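Local coordinates for protein FkbI (Streptomyces hygroscopicus, PDB 1R2J) that binds FAD and probably acts as an acyl-ACP dehydrogenase that helps make the methoxymalonyl extender unit of the polyketide FK520, at residues A[108-114]-A[139-145]; A[174-180]-A[191-197]; A[123-129]-A[154-159]. One frame throughout, in Å; residues are numbered along the deposited sequence.

Contact 1. Residues A[108-114]-A[139-145]. With FAD (flavin-adenine dinucleotide), chain B.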
# COMPACT_ATOMS: atom_id res chain seq x y z
N ALA A 108 -2.83 6.94 -8.24
CA ALA A 108 -3.51 5.90 -7.48
C ALA A 108 -3.72 4.76 -8.47
O ALA A 108 -3.61 4.97 -9.68
CB ALA A 108 -4.85 6.41 -6.96
N VAL A 109 -4.01 3.58 -7.96
CA VAL A 109 -4.22 2.42 -8.82
C VAL A 109 -5.56 1.77 -8.46
O VAL A 109 -5.74 1.29 -7.35
CB VAL A 109 -3.10 1.38 -8.62
CG1 VAL A 109 -3.19 0.30 -9.68
CG2 VAL A 109 -1.75 2.08 -8.65
N GLY A 110 -6.49 1.77 -9.41
CA GLY A 110 -7.79 1.19 -9.16
C GLY A 110 -8.12 0.03 -10.08
O GLY A 110 -8.18 0.19 -11.30
N PHE A 111 -8.32 -1.14 -9.49
CA PHE A 111 -8.67 -2.33 -10.26
C PHE A 111 -9.90 -2.99 -9.64
O PHE A 111 -10.71 -3.62 -10.33
CB PHE A 111 -7.49 -3.31 -10.31
CG PHE A 111 -6.76 -3.48 -9.00
CD1 PHE A 111 -7.22 -4.38 -8.04
CD2 PHE A 111 -5.62 -2.73 -8.72
CE1 PHE A 111 -6.55 -4.52 -6.81
CE2 PHE A 111 -4.95 -2.87 -7.50
CZ PHE A 111 -5.41 -3.76 -6.55
N SER A 112 -10.04 -2.83 -8.33
CA SER A 112 -11.17 -3.41 -7.63
C SER A 112 -12.51 -2.76 -7.98
O SER A 112 -12.59 -1.57 -8.25
CB SER A 112 -10.94 -3.31 -6.13
OG SER A 112 -12.11 -3.73 -5.45
N GLU A 113 -13.57 -3.57 -7.98
CA GLU A 113 -14.91 -3.08 -8.27
C GLU A 113 -15.91 -3.67 -7.27
O GLU A 113 -15.59 -4.62 -6.56
CB GLU A 113 -15.32 -3.45 -9.70
CG GLU A 113 -14.39 -2.89 -10.77
CD GLU A 113 -14.91 -3.08 -12.19
OE1 GLU A 113 -14.12 -2.90 -13.14
OE2 GLU A 113 -16.11 -3.40 -12.36
N ARG A 114 -17.11 -3.09 -7.23
CA ARG A 114 -18.14 -3.54 -6.31
C ARG A 114 -18.35 -5.06 -6.34
O ARG A 114 -18.50 -5.69 -5.30
CB ARG A 114 -19.47 -2.83 -6.63
CG ARG A 114 -20.30 -2.49 -5.40
CD ARG A 114 -19.61 -1.44 -4.54
NE ARG A 114 -20.41 -1.05 -3.38
CZ ARG A 114 -20.13 -0.01 -2.59
NH1 ARG A 114 -19.08 0.75 -2.84
NH2 ARG A 114 -20.91 0.26 -1.55
N HIS A 139 -16.31 1.60 -13.14
CA HIS A 139 -16.38 2.05 -11.76
C HIS A 139 -15.39 1.24 -10.92
O HIS A 139 -15.29 0.02 -11.07
CB HIS A 139 -17.80 1.83 -11.22
CG HIS A 139 -18.01 2.35 -9.83
ND1 HIS A 139 -17.23 1.97 -8.77
CD2 HIS A 139 -18.94 3.20 -9.33
CE1 HIS A 139 -17.66 2.56 -7.67
NE2 HIS A 139 -18.70 3.31 -7.98
N LYS A 140 -14.65 1.93 -10.06
CA LYS A 140 -13.69 1.26 -9.18
C LYS A 140 -14.07 1.65 -7.76
O LYS A 140 -14.68 2.70 -7.54
CB LYS A 140 -12.25 1.72 -9.47
CG LYS A 140 -11.72 1.33 -10.84
CD LYS A 140 -11.77 -0.18 -11.06
CE LYS A 140 -11.26 -0.57 -12.44
NZ LYS A 140 -11.37 -2.03 -12.72
N VAL A 141 -13.73 0.81 -6.79
CA VAL A 141 -14.06 1.08 -5.40
C VAL A 141 -12.83 1.10 -4.51
O VAL A 141 -11.80 0.50 -4.84
CB VAL A 141 -15.03 0.02 -4.85
CG1 VAL A 141 -16.36 0.09 -5.59
CG2 VAL A 141 -14.40 -1.37 -4.96
N TRP A 142 -12.94 1.80 -3.39
CA TRP A 142 -11.86 1.88 -2.41
C TRP A 142 -10.47 2.22 -2.91
O TRP A 142 -9.49 1.80 -2.30
CB TRP A 142 -11.78 0.57 -1.64
CG TRP A 142 -12.74 0.49 -0.53
CD1 TRP A 142 -14.01 -0.00 -0.58
CD2 TRP A 142 -12.52 0.92 0.81
NE1 TRP A 142 -14.60 0.10 0.66
CE2 TRP A 142 -13.71 0.66 1.53
CE3 TRP A 142 -11.44 1.51 1.47
CZ2 TRP A 142 -13.84 0.97 2.89
CZ3 TRP A 142 -11.57 1.81 2.82
CH2 TRP A 142 -12.76 1.54 3.51
N THR A 143 -10.36 2.96 -4.00
CA THR A 143 -9.04 3.30 -4.54
C THR A 143 -8.23 4.17 -3.58
O THR A 143 -8.60 5.31 -3.29
CB THR A 143 -9.18 4.04 -5.88
OG1 THR A 143 -10.12 3.34 -6.70
CG2 THR A 143 -7.84 4.10 -6.60
N THR A 144 -7.12 3.62 -3.09
CA THR A 144 -6.26 4.35 -2.15
C THR A 144 -5.60 5.58 -2.76
O THR A 144 -5.11 5.53 -3.89
CB THR A 144 -5.15 3.44 -1.60
OG1 THR A 144 -5.73 2.36 -0.86
CG2 THR A 144 -4.22 4.24 -0.69
N ALA A 145 -5.57 6.67 -1.99
CA ALA A 145 -4.96 7.93 -2.40
C ALA A 145 -5.65 8.61 -3.59
O ALA A 145 -5.20 9.66 -4.06
CB ALA A 145 -3.49 7.71 -2.72
PA FAD B . -14.66 -10.38 -1.03
O1A FAD B . -13.52 -10.26 -1.93
O2A FAD B . -16.09 -9.92 -1.12
O5B FAD B . -14.37 -10.54 0.46
C5B FAD B . -14.43 -11.89 0.66
C4B FAD B . -14.14 -12.44 2.01
O4B FAD B . -14.30 -13.81 1.50
C3B FAD B . -12.68 -12.26 2.29
O3B FAD B . -12.46 -12.46 3.65
C2B FAD B . -12.02 -13.27 1.47
O2B FAD B . -10.70 -13.75 1.83
C1B FAD B . -13.05 -14.44 1.39
N9A FAD B . -12.97 -15.10 0.13
C8A FAD B . -13.33 -14.69 -1.18
N7A FAD B . -13.11 -15.56 -2.12
C5A FAD B . -12.58 -16.65 -1.45
C6A FAD B . -12.14 -17.91 -1.88
N6A FAD B . -12.18 -18.29 -3.16
N1A FAD B . -11.65 -18.78 -0.93
C2A FAD B . -11.59 -18.43 0.37
N3A FAD B . -12.01 -17.20 0.90
C4A FAD B . -12.49 -16.38 -0.16
N1 FAD B . -8.55 -1.96 -4.27
C2 FAD B . -7.90 -1.40 -5.37
O2 FAD B . -8.10 -1.79 -6.53
N3 FAD B . -7.01 -0.35 -5.16
C4 FAD B . -6.69 0.21 -3.90
O4 FAD B . -5.86 1.17 -3.83
C4X FAD B . -7.36 -0.35 -2.84
N5 FAD B . -7.07 0.24 -1.53
C5X FAD B . -7.75 -0.28 -0.41
C6 FAD B . -7.55 0.25 0.90
C7 FAD B . -8.24 -0.21 2.06
C7M FAD B . -7.96 0.42 3.42
C8 FAD B . -9.20 -1.24 1.89
C8M FAD B . -10.04 -1.80 3.03
C9 FAD B . -9.42 -1.80 0.66
C9A FAD B . -8.70 -1.36 -0.51
N10 FAD B . -8.91 -1.92 -1.88
C10 FAD B . -8.28 -1.43 -3.02
C1' FAD B . -9.79 -3.01 -1.76
C2' FAD B . -8.99 -4.41 -1.51
O2' FAD B . -8.65 -4.73 -2.88
C3' FAD B . -10.02 -5.31 -1.10
O3' FAD B . -9.81 -5.63 0.30
C4' FAD B . -10.41 -6.72 -1.62
O4' FAD B . -10.55 -6.96 -2.99
C5' FAD B . -11.70 -6.71 -0.94
O5' FAD B . -12.73 -7.34 -1.64
P FAD B . -14.20 -7.18 -0.98
O1P FAD B . -14.15 -7.30 -2.36
O2P FAD B . -15.74 -7.31 -1.17
O3P FAD B . -14.52 -8.77 -0.93
O HOH W 1 -4.05 3.20 -5.22
O HOH W 2 -17.89 -0.93 -8.98
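A108 turns its CB toward the methyl CG2 of T143, and the same CB lies 3.2 Å from T144 O. V109 N donates to a water that lies within bonding distance of T144 O and the flavin O4 and can give a proton to either. V109 O takes the flavin N3-H at 3.0 Å, nearly straight at 164°, while T143 CG2 packs against the same carbonyl. Facing V109, T144 N donates to O4 and T144 OG1 to the flavin N5, at 2.6 Å. G110 passes close over the aliphatic part of K140. F111 gives its backbone N to the flavin O2. Its ring has CG between the backbone N and carbonyl carbon (chi1 43°), which lays one face under O2, 3.0 Å from the ring plane and over its centre. The K140 amine donates to F111 O at 2.9 Å, from above the carbonyl plane; the K140 chain bends at chi2 (-57°) to bring NZ there. S112 N is the second donor to O2, at 2.8 Å. These paired N-H groups would draw electron density toward the pyrimidine end of the flavin. S112 O receives V141 N at 3.0 Å, also from above the plane. E113 OE1, whose place is less sure, probably pairs with K140 NZ; OE2 is bonded to Q115 NE2 and R124 N. The R114 chain crosses V141 at about a right angle, CD 3.7 Å from CG1. This is the flavin-ring site of the acyl-CoA dehydrogenase middle domain. Strand 151-156 borders strand 107-110, strand 192-196 borders 139-141, and helix 69-88 packs on V109, F111 and T144.

Contact 2. Residues A[174-180]-A[191-197]. With FAD (flavin-adenine dinucleotide), chain B.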
# COMPACT_ATOMS: atom_id res chain seq x y z
N GLY A 174 -15.89 13.70 -17.20
CA GLY A 174 -16.51 12.40 -17.08
C GLY A 174 -16.04 11.58 -15.89
O GLY A 174 -16.62 10.54 -15.59
N VAL A 175 -14.98 12.01 -15.21
CA VAL A 175 -14.51 11.26 -14.05
C VAL A 175 -14.96 11.92 -12.76
O VAL A 175 -14.90 13.15 -12.61
CB VAL A 175 -12.96 11.12 -14.02
CG1 VAL A 175 -12.31 12.48 -13.91
CG2 VAL A 175 -12.55 10.25 -12.82
N ARG A 176 -15.42 11.09 -11.84
CA ARG A 176 -15.88 11.55 -10.54
C ARG A 176 -15.24 10.68 -9.47
O ARG A 176 -15.43 9.46 -9.44
CB ARG A 176 -17.40 11.48 -10.44
CG ARG A 176 -18.14 12.45 -11.37
CD ARG A 176 -17.81 13.91 -11.06
NE ARG A 176 -18.51 14.86 -11.91
CZ ARG A 176 -18.33 16.18 -11.88
NH1 ARG A 176 -17.46 16.71 -11.04
NH2 ARG A 176 -19.01 16.97 -12.70
N VAL A 177 -14.45 11.31 -8.60
CA VAL A 177 -13.79 10.62 -7.51
C VAL A 177 -14.59 10.90 -6.24
O VAL A 177 -14.57 12.01 -5.71
CB VAL A 177 -12.34 11.12 -7.35
CG1 VAL A 177 -12.31 12.64 -7.39
CG2 VAL A 177 -11.77 10.63 -6.03
N GLU A 178 -15.30 9.88 -5.76
CA GLU A 178 -16.12 10.03 -4.56
C GLU A 178 -15.42 9.34 -3.39
O GLU A 178 -15.28 8.12 -3.36
CB GLU A 178 -17.51 9.43 -4.78
CG GLU A 178 -18.65 10.25 -4.17
CD GLU A 178 -19.13 11.37 -5.09
OE1 GLU A 178 -19.77 12.33 -4.58
OE2 GLU A 178 -18.89 11.30 -6.31
N ARG A 179 -14.98 10.14 -2.42
CA ARG A 179 -14.28 9.62 -1.26
C ARG A 179 -15.13 8.66 -0.44
O ARG A 179 -16.34 8.87 -0.27
CB ARG A 179 -13.83 10.78 -0.36
CG ARG A 179 -12.95 11.82 -1.05
CD ARG A 179 -12.68 13.00 -0.12
NE ARG A 179 -11.87 14.04 -0.74
CZ ARG A 179 -11.50 15.18 -0.15
NH1 ARG A 179 -11.87 15.42 1.10
NH2 ARG A 179 -10.76 16.06 -0.81
N VAL A 180 -14.51 7.60 0.06
CA VAL A 180 -15.21 6.64 0.91
C VAL A 180 -15.55 7.48 2.15
O VAL A 180 -14.66 8.05 2.77
CB VAL A 180 -14.30 5.46 1.31
CG1 VAL A 180 -15.07 4.47 2.19
CG2 VAL A 180 -13.79 4.77 0.06
N HIS A 191 -9.07 7.27 0.47
CA HIS A 191 -9.76 6.23 -0.30
C HIS A 191 -10.94 6.86 -1.02
O HIS A 191 -11.61 7.74 -0.47
CB HIS A 191 -10.30 5.14 0.63
CG HIS A 191 -9.30 4.66 1.64
ND1 HIS A 191 -8.22 3.88 1.30
CD2 HIS A 191 -9.18 4.90 2.96
CE1 HIS A 191 -7.48 3.66 2.37
NE2 HIS A 191 -8.05 4.27 3.40
N ALA A 192 -11.22 6.42 -2.23
CA ALA A 192 -12.35 6.96 -2.97
C ALA A 192 -12.75 6.06 -4.11
O ALA A 192 -11.91 5.38 -4.70
CB ALA A 192 -12.00 8.35 -3.49
N ASP A 193 -14.05 6.02 -4.41
CA ASP A 193 -14.53 5.21 -5.52
C ASP A 193 -14.35 6.06 -6.77
O ASP A 193 -14.36 7.29 -6.70
CB ASP A 193 -16.02 4.87 -5.35
CG ASP A 193 -16.30 4.07 -4.08
OD1 ASP A 193 -15.41 3.32 -3.62
OD2 ASP A 193 -17.43 4.19 -3.55
N LEU A 194 -14.19 5.40 -7.91
CA LEU A 194 -14.00 6.11 -9.17
C LEU A 194 -15.19 5.87 -10.10
O LEU A 194 -15.53 4.73 -10.41
CB LEU A 194 -12.71 5.64 -9.85
CG LEU A 194 -11.43 5.68 -9.03
CD1 LEU A 194 -10.26 5.20 -9.88
CD2 LEU A 194 -11.19 7.09 -8.52
N HIS A 195 -15.82 6.95 -10.54
CA HIS A 195 -16.94 6.85 -11.46
C HIS A 195 -16.42 7.31 -12.82
O HIS A 195 -16.08 8.47 -13.00
CB HIS A 195 -18.08 7.74 -10.99
CG HIS A 195 -18.52 7.45 -9.59
ND1 HIS A 195 -19.20 6.30 -9.24
CD2 HIS A 195 -18.35 8.15 -8.44
CE1 HIS A 195 -19.43 6.31 -7.94
NE2 HIS A 195 -18.93 7.42 -7.43
N LEU A 196 -16.35 6.37 -13.76
CA LEU A 196 -15.86 6.68 -15.10
C LEU A 196 -16.98 6.59 -16.14
O LEU A 196 -17.34 5.51 -16.59
CB LEU A 196 -14.73 5.71 -15.47
CG LEU A 196 -13.53 5.66 -14.52
CD1 LEU A 196 -12.60 4.55 -14.97
CD2 LEU A 196 -12.81 7.00 -14.51
N ASP A 197 -17.50 7.75 -16.52
CA ASP A 197 -18.58 7.83 -17.51
C ASP A 197 -18.04 8.32 -18.85
O ASP A 197 -17.86 9.52 -19.06
CB ASP A 197 -19.68 8.77 -16.99
CG ASP A 197 -20.78 9.01 -18.00
OD1 ASP A 197 -21.20 8.05 -18.68
OD2 ASP A 197 -21.24 10.17 -18.11
PA FAD B . -14.66 -10.38 -1.03
O1A FAD B . -13.52 -10.26 -1.93
O2A FAD B . -16.09 -9.92 -1.12
O5B FAD B . -14.37 -10.54 0.46
C5B FAD B . -14.43 -11.89 0.66
C4B FAD B . -14.14 -12.44 2.01
O4B FAD B . -14.30 -13.81 1.50
C3B FAD B . -12.68 -12.26 2.29
O3B FAD B . -12.46 -12.46 3.65
C2B FAD B . -12.02 -13.27 1.47
O2B FAD B . -10.70 -13.75 1.83
C1B FAD B . -13.05 -14.44 1.39
N9A FAD B . -12.97 -15.10 0.13
C8A FAD B . -13.33 -14.69 -1.18
N7A FAD B . -13.11 -15.56 -2.12
C5A FAD B . -12.58 -16.65 -1.45
C6A FAD B . -12.14 -17.91 -1.88
N6A FAD B . -12.18 -18.29 -3.16
N1A FAD B . -11.65 -18.78 -0.93
C2A FAD B . -11.59 -18.43 0.37
N3A FAD B . -12.01 -17.20 0.90
C4A FAD B . -12.49 -16.38 -0.16
N1 FAD B . -8.55 -1.96 -4.27
C2 FAD B . -7.90 -1.40 -5.37
O2 FAD B . -8.10 -1.79 -6.53
N3 FAD B . -7.01 -0.35 -5.16
C4 FAD B . -6.69 0.21 -3.90
O4 FAD B . -5.86 1.17 -3.83
C4X FAD B . -7.36 -0.35 -2.84
N5 FAD B . -7.07 0.24 -1.53
C5X FAD B . -7.75 -0.28 -0.41
C6 FAD B . -7.55 0.25 0.90
C7 FAD B . -8.24 -0.21 2.06
C7M FAD B . -7.96 0.42 3.42
C8 FAD B . -9.20 -1.24 1.89
C8M FAD B . -10.04 -1.80 3.03
C9 FAD B . -9.42 -1.80 0.66
C9A FAD B . -8.70 -1.36 -0.51
N10 FAD B . -8.91 -1.92 -1.88
C10 FAD B . -8.28 -1.43 -3.02
C1' FAD B . -9.79 -3.01 -1.76
C2' FAD B . -8.99 -4.41 -1.51
O2' FAD B . -8.65 -4.73 -2.88
C3' FAD B . -10.02 -5.31 -1.10
O3' FAD B . -9.81 -5.63 0.30
C4' FAD B . -10.41 -6.72 -1.62
O4' FAD B . -10.55 -6.96 -2.99
C5' FAD B . -11.70 -6.71 -0.94
O5' FAD B . -12.73 -7.34 -1.64
P FAD B . -14.20 -7.18 -0.98
O1P FAD B . -14.15 -7.30 -2.36
O2P FAD B . -15.74 -7.31 -1.17
O3P FAD B . -14.52 -8.77 -0.93
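D193 N donates to E178 O at 2.7 Å, the shortest polar bond between these two strands. E178 N returns a bond to D193 O, so the two residues form an antiparallel hydrogen-bonded pair. R176 and H195 form the next one, with R176 N to H195 O at 2.9 Å and H195 N to R176 O at 2.8 Å, both in the carbonyl plane. D197 N to G174 O and V180 N to H191 O close the two ends. On the face of R176, E178, D193 and H195, the H195 ring meets E178 CB at its edge, with NE2 3.6 Å away. On the face of V175, V177, A192, L194 and L196, V175 and L196 lie side by side, CG2 3.7 Å from CD2. V177 CG2 presses on A192 CB at 3.4 Å, a tight carbon contact. The methyl CG2 of V180 rests on H191 CB. The H191 ring, whose NE2 bonds to C186 O, brings CE1 to 3.4 Å from the flavin methyl C7M. D193 OD1 is bonded to W142 N. This is an antiparallel strand pair, narrowing at R179 and A192, in the beta-rich middle domain of the acyl-CoA dehydrogenase fold, with its H191 end at the flavin.

Contact 3. Residues A[123-129]-A[154-159]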
# COMPACT_ATOMS: atom_id res chain seq x y z
N MET A 123 -14.08 -7.87 -12.89
CA MET A 123 -14.26 -6.44 -13.18
C MET A 123 -14.90 -6.28 -14.56
O MET A 123 -14.60 -7.05 -15.48
CB MET A 123 -12.92 -5.70 -13.13
CG MET A 123 -11.86 -6.23 -14.08
SD MET A 123 -10.44 -5.11 -14.27
CE MET A 123 -9.53 -5.39 -12.74
N ARG A 124 -15.78 -5.29 -14.71
CA ARG A 124 -16.46 -5.07 -15.99
C ARG A 124 -16.08 -3.77 -16.69
O ARG A 124 -16.58 -3.48 -17.78
CB ARG A 124 -17.98 -5.12 -15.80
CG ARG A 124 -18.55 -6.52 -15.72
CD ARG A 124 -19.23 -6.77 -14.39
NE ARG A 124 -20.16 -5.70 -14.05
CZ ARG A 124 -21.05 -5.78 -13.07
NH1 ARG A 124 -21.13 -6.87 -12.33
NH2 ARG A 124 -21.85 -4.75 -12.81
N THR A 125 -15.21 -2.99 -16.07
CA THR A 125 -14.79 -1.74 -16.68
C THR A 125 -14.14 -2.05 -18.03
O THR A 125 -13.38 -3.02 -18.15
CB THR A 125 -13.80 -0.99 -15.77
OG1 THR A 125 -13.30 0.17 -16.45
CG2 THR A 125 -12.64 -1.89 -15.41
N ARG A 126 -14.43 -1.23 -19.03
CA ARG A 126 -13.90 -1.44 -20.37
C ARG A 126 -13.06 -0.29 -20.92
O ARG A 126 -13.35 0.88 -20.65
CB ARG A 126 -15.06 -1.72 -21.34
CG ARG A 126 -16.30 -0.87 -21.08
CD ARG A 126 -17.54 -1.51 -21.70
NE ARG A 126 -18.71 -0.63 -21.58
CZ ARG A 126 -19.31 -0.34 -20.43
NH1 ARG A 126 -18.85 -0.85 -19.30
NH2 ARG A 126 -20.36 0.47 -20.42
N VAL A 127 -12.02 -0.64 -21.67
CA VAL A 127 -11.14 0.33 -22.30
C VAL A 127 -11.25 0.04 -23.78
O VAL A 127 -11.04 -1.11 -24.20
CB VAL A 127 -9.68 0.14 -21.88
CG1 VAL A 127 -8.78 1.08 -22.64
CG2 VAL A 127 -9.53 0.37 -20.37
N ARG A 128 -11.59 1.05 -24.58
CA ARG A 128 -11.75 0.83 -26.01
C ARG A 128 -10.93 1.78 -26.89
O ARG A 128 -11.26 2.97 -27.05
CB ARG A 128 -13.25 0.92 -26.37
CG ARG A 128 -13.99 -0.41 -26.26
CD ARG A 128 -15.29 -0.42 -27.07
NE ARG A 128 -14.99 -0.26 -28.49
CZ ARG A 128 -14.43 -1.17 -29.28
NH1 ARG A 128 -14.21 -0.89 -30.56
NH2 ARG A 128 -14.08 -2.36 -28.80
N LEU A 129 -9.89 1.21 -27.51
CA LEU A 129 -9.00 1.93 -28.41
C LEU A 129 -9.83 2.29 -29.64
O LEU A 129 -10.49 1.43 -30.23
CB LEU A 129 -7.84 1.06 -28.86
CG LEU A 129 -6.77 0.67 -27.84
CD1 LEU A 129 -5.87 -0.43 -28.41
CD2 LEU A 129 -5.94 1.89 -27.45
N VAL A 154 -5.96 2.99 -14.18
CA VAL A 154 -7.13 2.13 -14.22
C VAL A 154 -7.01 0.84 -15.03
O VAL A 154 -6.54 0.85 -16.17
CB VAL A 154 -8.34 2.93 -14.76
CG1 VAL A 154 -9.59 2.07 -14.79
CG2 VAL A 154 -8.56 4.15 -13.90
N PHE A 155 -7.45 -0.26 -14.42
CA PHE A 155 -7.43 -1.57 -15.05
C PHE A 155 -8.82 -1.83 -15.62
O PHE A 155 -9.82 -1.35 -15.08
CB PHE A 155 -7.11 -2.66 -14.01
CG PHE A 155 -5.64 -2.86 -13.77
CD1 PHE A 155 -4.95 -3.87 -14.43
CD2 PHE A 155 -4.95 -2.05 -12.88
CE1 PHE A 155 -3.60 -4.07 -14.21
CE2 PHE A 155 -3.59 -2.25 -12.66
CZ PHE A 155 -2.92 -3.26 -13.32
N GLY A 156 -8.88 -2.58 -16.72
CA GLY A 156 -10.15 -2.88 -17.35
C GLY A 156 -10.04 -3.91 -18.45
O GLY A 156 -8.95 -4.42 -18.72
N LEU A 157 -11.16 -4.21 -19.10
CA LEU A 157 -11.18 -5.19 -20.19
C LEU A 157 -11.27 -4.48 -21.53
O LEU A 157 -12.08 -3.57 -21.72
CB LEU A 157 -12.37 -6.14 -20.04
CG LEU A 157 -12.54 -6.86 -18.70
CD1 LEU A 157 -13.80 -7.72 -18.74
CD2 LEU A 157 -11.32 -7.71 -18.41
N GLN A 158 -10.44 -4.91 -22.47
CA GLN A 158 -10.44 -4.30 -23.78
C GLN A 158 -11.68 -4.80 -24.52
O GLN A 158 -12.81 -4.50 -24.12
CB GLN A 158 -9.16 -4.67 -24.53
CG GLN A 158 -8.67 -3.61 -25.50
CD GLN A 158 -7.16 -3.52 -25.54
OE1 GLN A 158 -6.47 -4.53 -25.39
NE2 GLN A 158 -6.65 -2.32 -25.75
N GLU A 159 -11.49 -5.57 -25.59
CA GLU A 159 -12.60 -6.11 -26.37
C GLU A 159 -12.23 -7.47 -26.94
O GLU A 159 -13.01 -8.43 -26.85
CB GLU A 159 -12.96 -5.14 -27.50
CG GLU A 159 -14.02 -5.66 -28.46
CD GLU A 159 -15.43 -5.62 -27.90
OE1 GLU A 159 -15.71 -6.32 -26.90
OE2 GLU A 159 -16.25 -4.87 -28.46
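A single backbone bridge, R126 with L157, joins the start of strand 126-130 to the chain just leaving strand 151-156. L157 N donates to T125 O at 2.7 Å and 171°. L157 O then accepts V127 N at 2.9 Å, with the donor above the carbonyl plane. R126 CA and Q158 CA add CA-H...O contacts, the first to L157 O and the second to V127 O. Before the bridge, M123 reaches across to the other segment. Its CG sits between the backbone N and carbonyl carbon (chi1 58°), and a bend at chi3 carries the methyl CE to F155 CB at 3.9 Å. The sulfur SD lies 3.8 Å from G156 CA. G156 has no side chain, and T125 O and the V127 methyl CG2 lie on the side where a CB would point. L157 sends CD1 to M123 O, 3.4 Å away. In the middle domain this bridge lies where two sheets approach each other: strand 126-130 pairs with 133-143, and strand 151-156 with 107-110 and 164-169. T125 and V154 both touch K140 of strand 133-143, while V127 and F155 pack on strand 164-169. Past the bridge the contact becomes solvent-facing. R128, bent at chi3, puts NH2 3.3 Å from E159 OE2. That oxygen lies well out of the guanidinium plane, which is turned 50° from the carboxylate, so this salt bridge is one of charges alone. E159 CB instead sits at the guanidinium edge. R126 sends its own guanidinium away from the contact, to a salt bridge with D137.

In the fold
The three contacts all lie in the middle domain, on the same side of the chain's centre. Contacts 1 and 2 have centres about 9 Å apart and share a sheet, since strands 133-143 and 192-196 are neighbours. K140 O and L194 N, 2.8 Å apart, probably bond between them. Both reach the flavin, contact 1 through hydrogen bonds from both of its segments and contact 2 through the H191 ring. Contact 3 is about 14 Å from contact 1, centre to centre, and the F155 side chain stands about 7 Å from FAD. K140 NZ comes to 2.9 Å from F155 O, linking the two. Contacts 2 and 3, about 16 Å apart, meet through L196 CD1 and V154 CG1 at 3.9 Å.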